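Local coordinates for hypothetical protein yfcE (Escherichia coli, PDB 1SU1) that is of unknown function but belongs to the calcineurin-like phosphoesterase superfamily and binds zinc ions, at residues M29-I34 and E42-L47; G36-T41 and V81-E86. All blocks are in the same frame, centred on the assembly; numbering follows the deposited sequence.

Interaction 1 of 2, residues M29-I34 and E42-L47; sequences MFASDI and ERVLEL. With ZN (zinc ion), chain F.
Met29 and Ala31 on strand 27-31 meet Val44 and Leu47 on helix 38-51, the first strand and helix of a beta-alpha-beta unit in this calcineurin-like fold. The short segments run almost exactly antiparallel, at 176°, their axes 10.1 Å apart, the ordinary spacing of a helix packed on a sheet. Met29 is the bump and spans the wider end, its CA 9.0 Å from Leu47 CA. With CG anti to the backbone N (chi1 -179°) and the chain extended, unbranched methionine crosses Val44 obliquely and settles its methyl between two helix residues: Met29 CE lies 3.4 Å from Val44 O, 3.7 Å from Val44 CG1 and 4.0 Å from CB of Leu47, which offers that carbon to it. Ala31, with only a methyl, sits where the backbones are closer, its CA 7.3 Å from Val44 CA, and Val44 CG1 fills the shallow hollow over Ala31 CB at 4.1 Å. Beta-branched Val44 holds this methyl near its helix backbone, touching both strand residues. Tyr182 of the adjacent strand 181-186 touches both Met29 and Leu47. Beyond the strand, Ser32 OG donates to Asp33 OD2 from above the carboxylate plane, and Asp33 OD1 binds zinc at 1.9 Å.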
loop_
_atom_site.group_PDB
_atom_site.type_symbol
_atom_site.label_atom_id
_atom_site.label_comp_id
_atom_site.label_asym_id
_atom_site.label_seq_id
_atom_site.Cartn_x
_atom_site.Cartn_y
_atom_site.Cartn_z
ATOM N N MET A 29 -10.374 -23.066 -13.186
ATOM C CA MET A 29 -10.386 -22.345 -14.449
ATOM C C MET A 29 -9.718 -20.989 -14.203
ATOM O O MET A 29 -9.934 -20.368 -13.168
ATOM C CB MET A 29 -11.819 -22.128 -14.943
ATOM C CG MET A 29 -11.878 -21.402 -16.288
ATOM S SD MET A 29 -13.560 -21.289 -16.984
ATOM C CE MET A 29 -13.294 -20.035 -18.225
ATOM N N PHE A 30 -8.919 -20.539 -15.164
ATOM C CA PHE A 30 -8.213 -19.265 -15.077
ATOM C C PHE A 30 -8.577 -18.311 -16.209
ATOM O O PHE A 30 -8.671 -18.715 -17.366
ATOM C CB PHE A 30 -6.695 -19.474 -15.133
ATOM C CG PHE A 30 -6.166 -20.418 -14.092
ATOM C CD1 PHE A 30 -6.262 -21.796 -14.273
ATOM C CD2 PHE A 30 -5.563 -19.930 -12.927
ATOM C CE1 PHE A 30 -5.763 -22.680 -13.307
ATOM C CE2 PHE A 30 -5.067 -20.800 -11.961
ATOM C CZ PHE A 30 -5.164 -22.177 -12.148
ATOM N N ALA A 31 -8.767 -17.043 -15.859
ATOM C CA ALA A 31 -9.061 -15.988 -16.818
ATOM C C ALA A 31 -8.172 -14.806 -16.407
ATOM O O ALA A 31 -8.067 -14.498 -15.216
ATOM C CB ALA A 31 -10.530 -15.594 -16.737
ATOM N N SER A 32 -7.549 -14.143 -17.376
ATOM C CA SER A 32 -6.681 -13.016 -17.072
ATOM C C SER A 32 -6.766 -11.887 -18.097
ATOM O O SER A 32 -7.119 -12.106 -19.252
ATOM C CB SER A 32 -5.222 -13.493 -16.961
ATOM O OG SER A 32 -4.361 -12.423 -16.587
ATOM N N ASP A 33 -6.435 -10.678 -17.648
ATOM C CA ASP A 33 -6.430 -9.483 -18.481
ATOM C C ASP A 33 -7.707 -9.317 -19.328
ATOM O O ASP A 33 -7.660 -9.280 -20.571
ATOM C CB ASP A 33 -5.181 -9.504 -19.369
ATOM C CG ASP A 33 -3.873 -9.452 -18.548
ATOM O OD1 ASP A 33 -3.350 -8.338 -18.276
ATOM O OD2 ASP A 33 -3.380 -10.530 -18.149
ATOM N N ILE A 34 -8.835 -9.219 -18.629
ATOM C CA ILE A 34 -10.150 -9.032 -19.222
ATOM C C ILE A 34 -10.244 -7.612 -19.781
ATOM O O ILE A 34 -10.772 -7.394 -20.877
ATOM C CB ILE A 34 -11.238 -9.250 -18.153
ATOM C CG1 ILE A 34 -11.100 -10.663 -17.572
ATOM C CG2 ILE A 34 -12.631 -9.028 -18.751
ATOM C CD1 ILE A 34 -12.050 -10.968 -16.423
ATOM N N GLU A 42 -18.621 -12.773 -21.093
ATOM C CA GLU A 42 -19.772 -13.662 -21.208
ATOM C C GLU A 42 -19.354 -15.069 -21.619
ATOM O O GLU A 42 -19.893 -16.048 -21.119
ATOM C CB GLU A 42 -20.811 -13.049 -22.156
ATOM C CG GLU A 42 -21.609 -11.975 -21.413
ATOM C CD GLU A 42 -22.484 -11.113 -22.296
ATOM O OE1 GLU A 42 -22.173 -10.969 -23.496
ATOM O OE2 GLU A 42 -23.475 -10.553 -21.774
ATOM N N ARG A 43 -18.353 -15.165 -22.482
ATOM C CA ARG A 43 -17.848 -16.457 -22.930
ATOM C C ARG A 43 -17.143 -17.189 -21.778
ATOM O O ARG A 43 -17.370 -18.392 -21.559
ATOM C CB ARG A 43 -16.891 -16.246 -24.106
ATOM C CG ARG A 43 -16.178 -17.503 -24.614
ATOM C CD ARG A 43 -17.126 -18.562 -25.178
ATOM N NE ARG A 43 -16.358 -19.565 -25.917
ATOM C CZ ARG A 43 -16.802 -20.774 -26.262
ATOM N NH1 ARG A 43 -18.031 -21.159 -25.933
ATOM N NH2 ARG A 43 -16.011 -21.601 -26.941
ATOM N N VAL A 44 -16.290 -16.465 -21.045
ATOM C CA VAL A 44 -15.585 -17.047 -19.905
ATOM C C VAL A 44 -16.606 -17.642 -18.956
ATOM O O VAL A 44 -16.444 -18.760 -18.461
ATOM C CB VAL A 44 -14.784 -15.974 -19.112
ATOM C CG1 VAL A 44 -14.392 -16.522 -17.740
ATOM C CG2 VAL A 44 -13.550 -15.560 -19.883
ATOM N N LEU A 45 -17.656 -16.874 -18.694
ATOM C CA LEU A 45 -18.705 -17.310 -17.785
ATOM C C LEU A 45 -19.532 -18.502 -18.284
ATOM O O LEU A 45 -20.029 -19.290 -17.472
ATOM C CB LEU A 45 -19.624 -16.131 -17.443
ATOM C CG LEU A 45 -19.249 -15.283 -16.210
ATOM C CD1 LEU A 45 -17.773 -14.942 -16.211
ATOM C CD2 LEU A 45 -20.086 -14.008 -16.206
ATOM N N GLU A 46 -19.694 -18.656 -19.598
ATOM C CA GLU A 46 -20.469 -19.807 -20.071
ATOM C C GLU A 46 -19.568 -21.035 -19.961
ATOM O O GLU A 46 -20.017 -22.114 -19.575
ATOM C CB GLU A 46 -20.983 -19.606 -21.512
ATOM C CG GLU A 46 -20.041 -20.024 -22.647
ATOM C CD GLU A 46 -20.746 -20.092 -24.010
ATOM O OE1 GLU A 46 -21.073 -19.032 -24.589
ATOM O OE2 GLU A 46 -20.980 -21.218 -24.498
ATOM N N LEU A 47 -18.285 -20.856 -20.258
ATOM C CA LEU A 47 -17.333 -21.955 -20.155
ATOM C C LEU A 47 -17.165 -22.370 -18.695
ATOM O O LEU A 47 -17.107 -23.566 -18.384
ATOM C CB LEU A 47 -15.982 -21.551 -20.747
ATOM C CG LEU A 47 -15.972 -21.416 -22.276
ATOM C CD1 LEU A 47 -14.660 -20.837 -22.752
ATOM C CD2 LEU A 47 -16.206 -22.787 -22.902
HETATM ZN ZN ZN F . -3.275 -6.650 -19.102
#

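Interaction 2 of 2, residues G36-T41 and V81-E86; sequences GSLPAT and VERLNE. Unlike the reference sequence in segment 81-86: Val81 (reference Ala).
Thr41 is turned by chi1 of -58° so that its methyl CG2 stands anti to the backbone N and faces Leu84, while OG1 swings back toward its own helix; in Leu84, with chi1 near -69°, chi2 of 176° sends CD1 anti to CA and turns the other branch, CD2, to Thr41. The contact is helix-to-helix packing in the calcineurin-like domain, between the first turn of helix 38-51 and the last part of helix 77-85. The two side chains cross at about a right angle, and Thr41 CG2 lies 3.9 Å from Leu84 CD2. The same methyl touches Arg83 CB at 4.3 Å. Leu38, one turn earlier, sends CD1 to the aliphatic stem of the arginine, 4.3 Å from Arg83 CG. Arginine suits this border because its methylenes pack against leucine and threonine while its charged end goes to a salt bridge with Glu42. Threonine suits its place similarly, having one apolar branch for the neighbouring helix and one polar branch for its own. Ser37, at the N-cap position, supplies the acceptor: its carbonyl oxygen takes both Thr41 N and Thr41 OG1, which arrive from opposite faces of the carbonyl plane, the hydroxyl at 2.8 Å from Ser37 O.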
loop_
_atom_site.group_PDB
_atom_site.type_symbol
_atom_site.label_atom_id
_atom_site.label_comp_id
_atom_site.label_asym_id
_atom_site.label_seq_id
_atom_site.Cartn_x
_atom_site.Cartn_y
_atom_site.Cartn_z
ATOM N N GLY A 36 -12.136 -5.096 -19.262
ATOM C CA GLY A 36 -13.438 -4.551 -19.611
ATOM C C GLY A 36 -14.182 -5.121 -20.821
ATOM O O GLY A 36 -15.241 -4.607 -21.170
ATOM N N SER A 37 -13.635 -6.151 -21.467
ATOM C CA SER A 37 -14.274 -6.767 -22.635
ATOM C C SER A 37 -15.503 -7.590 -22.250
ATOM O O SER A 37 -15.378 -8.658 -21.654
ATOM C CB SER A 37 -13.276 -7.671 -23.365
ATOM O OG SER A 37 -13.865 -8.267 -24.506
ATOM N N LEU A 38 -16.691 -7.091 -22.573
ATOM C CA LEU A 38 -17.918 -7.821 -22.241
ATOM C C LEU A 38 -18.053 -9.175 -22.971
ATOM O O LEU A 38 -18.467 -10.169 -22.373
ATOM C CB LEU A 38 -19.148 -6.947 -22.525
ATOM C CG LEU A 38 -20.525 -7.593 -22.323
ATOM C CD1 LEU A 38 -20.623 -8.199 -20.925
ATOM C CD2 LEU A 38 -21.608 -6.550 -22.529
ATOM N N PRO A 39 -17.702 -9.232 -24.271
ATOM C CA PRO A 39 -17.818 -10.512 -24.994
ATOM C C PRO A 39 -16.928 -11.593 -24.370
ATOM O O PRO A 39 -17.368 -12.726 -24.146
ATOM C CB PRO A 39 -17.379 -10.159 -26.424
ATOM C CG PRO A 39 -17.748 -8.704 -26.537
ATOM C CD PRO A 39 -17.330 -8.143 -25.191
ATOM N N ALA A 40 -15.673 -11.248 -24.098
ATOM C CA ALA A 40 -14.764 -12.207 -23.485
ATOM C C ALA A 40 -15.341 -12.674 -22.150
ATOM O O ALA A 40 -15.286 -13.853 -21.824
ATOM C CB ALA A 40 -13.391 -11.573 -23.288
ATOM N N THR A 41 -15.928 -11.746 -21.398
ATOM C CA THR A 41 -16.517 -12.061 -20.092
ATOM C C THR A 41 -17.701 -13.023 -20.169
ATOM O O THR A 41 -17.804 -13.977 -19.389
ATOM C CB THR A 41 -16.996 -10.776 -19.370
ATOM O OG1 THR A 41 -15.888 -9.889 -19.205
ATOM C CG2 THR A 41 -17.592 -11.099 -18.014
ATOM N N VAL A 81 -19.258 -5.809 -14.910
ATOM C CA VAL A 81 -19.443 -5.853 -13.460
ATOM C C VAL A 81 -20.670 -6.670 -13.058
ATOM O O VAL A 81 -20.583 -7.563 -12.208
ATOM C CB VAL A 81 -19.581 -4.419 -12.872
ATOM C CG1 VAL A 81 -19.975 -4.484 -11.411
ATOM C CG2 VAL A 81 -18.280 -3.669 -13.037
ATOM N N GLU A 82 -21.816 -6.342 -13.649
ATOM C CA GLU A 82 -23.066 -7.052 -13.370
ATOM C C GLU A 82 -22.893 -8.549 -13.608
ATOM O O GLU A 82 -23.343 -9.374 -12.810
ATOM C CB GLU A 82 -24.196 -6.552 -14.285
ATOM C CG GLU A 82 -24.930 -5.314 -13.816
ATOM C CD GLU A 82 -25.910 -4.789 -14.872
ATOM O OE1 GLU A 82 -26.681 -5.608 -15.430
ATOM O OE2 GLU A 82 -25.913 -3.561 -15.138
ATOM N N ARG A 83 -22.241 -8.890 -14.716
ATOM C CA ARG A 83 -22.032 -10.289 -15.075
ATOM C C ARG A 83 -21.076 -11.041 -14.145
ATOM O O ARG A 83 -21.352 -12.179 -13.753
ATOM C CB ARG A 83 -21.549 -10.380 -16.524
ATOM C CG ARG A 83 -22.629 -10.033 -17.569
ATOM C CD ARG A 83 -23.754 -11.073 -17.583
ATOM N NE ARG A 83 -24.494 -11.085 -18.845
ATOM C CZ ARG A 83 -25.530 -10.299 -19.127
ATOM N NH1 ARG A 83 -25.971 -9.423 -18.234
ATOM N NH2 ARG A 83 -26.127 -10.383 -20.309
ATOM N N LEU A 84 -19.954 -10.423 -13.775
ATOM C CA LEU A 84 -19.033 -11.111 -12.872
ATOM C C LEU A 84 -19.650 -11.302 -11.484
ATOM O O LEU A 84 -19.402 -12.308 -10.826
ATOM C CB LEU A 84 -17.702 -10.354 -12.768
ATOM C CG LEU A 84 -16.835 -10.377 -14.032
ATOM C CD1 LEU A 84 -15.609 -9.510 -13.844
ATOM C CD2 LEU A 84 -16.434 -11.817 -14.352
ATOM N N ASN A 85 -20.486 -10.363 -11.051
ATOM C CA ASN A 85 -21.107 -10.487 -9.735
ATOM C C ASN A 85 -22.106 -11.628 -9.589
ATOM O O ASN A 85 -22.407 -12.055 -8.465
ATOM C CB ASN A 85 -21.761 -9.161 -9.321
ATOM C CG ASN A 85 -20.726 -8.135 -8.846
ATOM O OD1 ASN A 85 -19.634 -8.506 -8.405
ATOM N ND2 ASN A 85 -21.065 -6.854 -8.933
ATOM N N GLU A 86 -22.627 -12.130 -10.708
ATOM C CA GLU A 86 -23.581 -13.238 -10.641
ATOM C C GLU A 86 -22.894 -14.484 -10.083
ATOM O O GLU A 86 -23.548 -15.365 -9.523
ATOM C CB GLU A 86 -24.179 -13.526 -12.029
ATOM C CG GLU A 86 -25.230 -12.498 -12.469
ATOM C CD GLU A 86 -25.595 -12.586 -13.955
ATOM O OE1 GLU A 86 -26.390 -11.737 -14.417
ATOM O OE2 GLU A 86 -25.094 -13.491 -14.663
#

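Helix 38-51 joins the two contacts: interaction 1 packs it on strand 27-31, and interaction 2 sets its first turn against helix 77-85. Their centres are 9 Å apart. A salt bridge crosses between them, Glu42 OE2 to Arg83 NH2 at 3.0 Å; separately, Leu45 CD1 meets Leu84 CD2 at 3.9 Å, an apolar contact between the same two helices. Ile34 CG2 also packs on Thr41 OG1, 3.4 Å away. Interaction 1 runs directly into the zinc site through Asp33, which with His35 and His153 binds one zinc, while its OD2 accepts the backbone N of His151, a ligand of the other. Interaction 2 is helix packing away from the metals, the Thr41 side chain about 13 Å from a zinc.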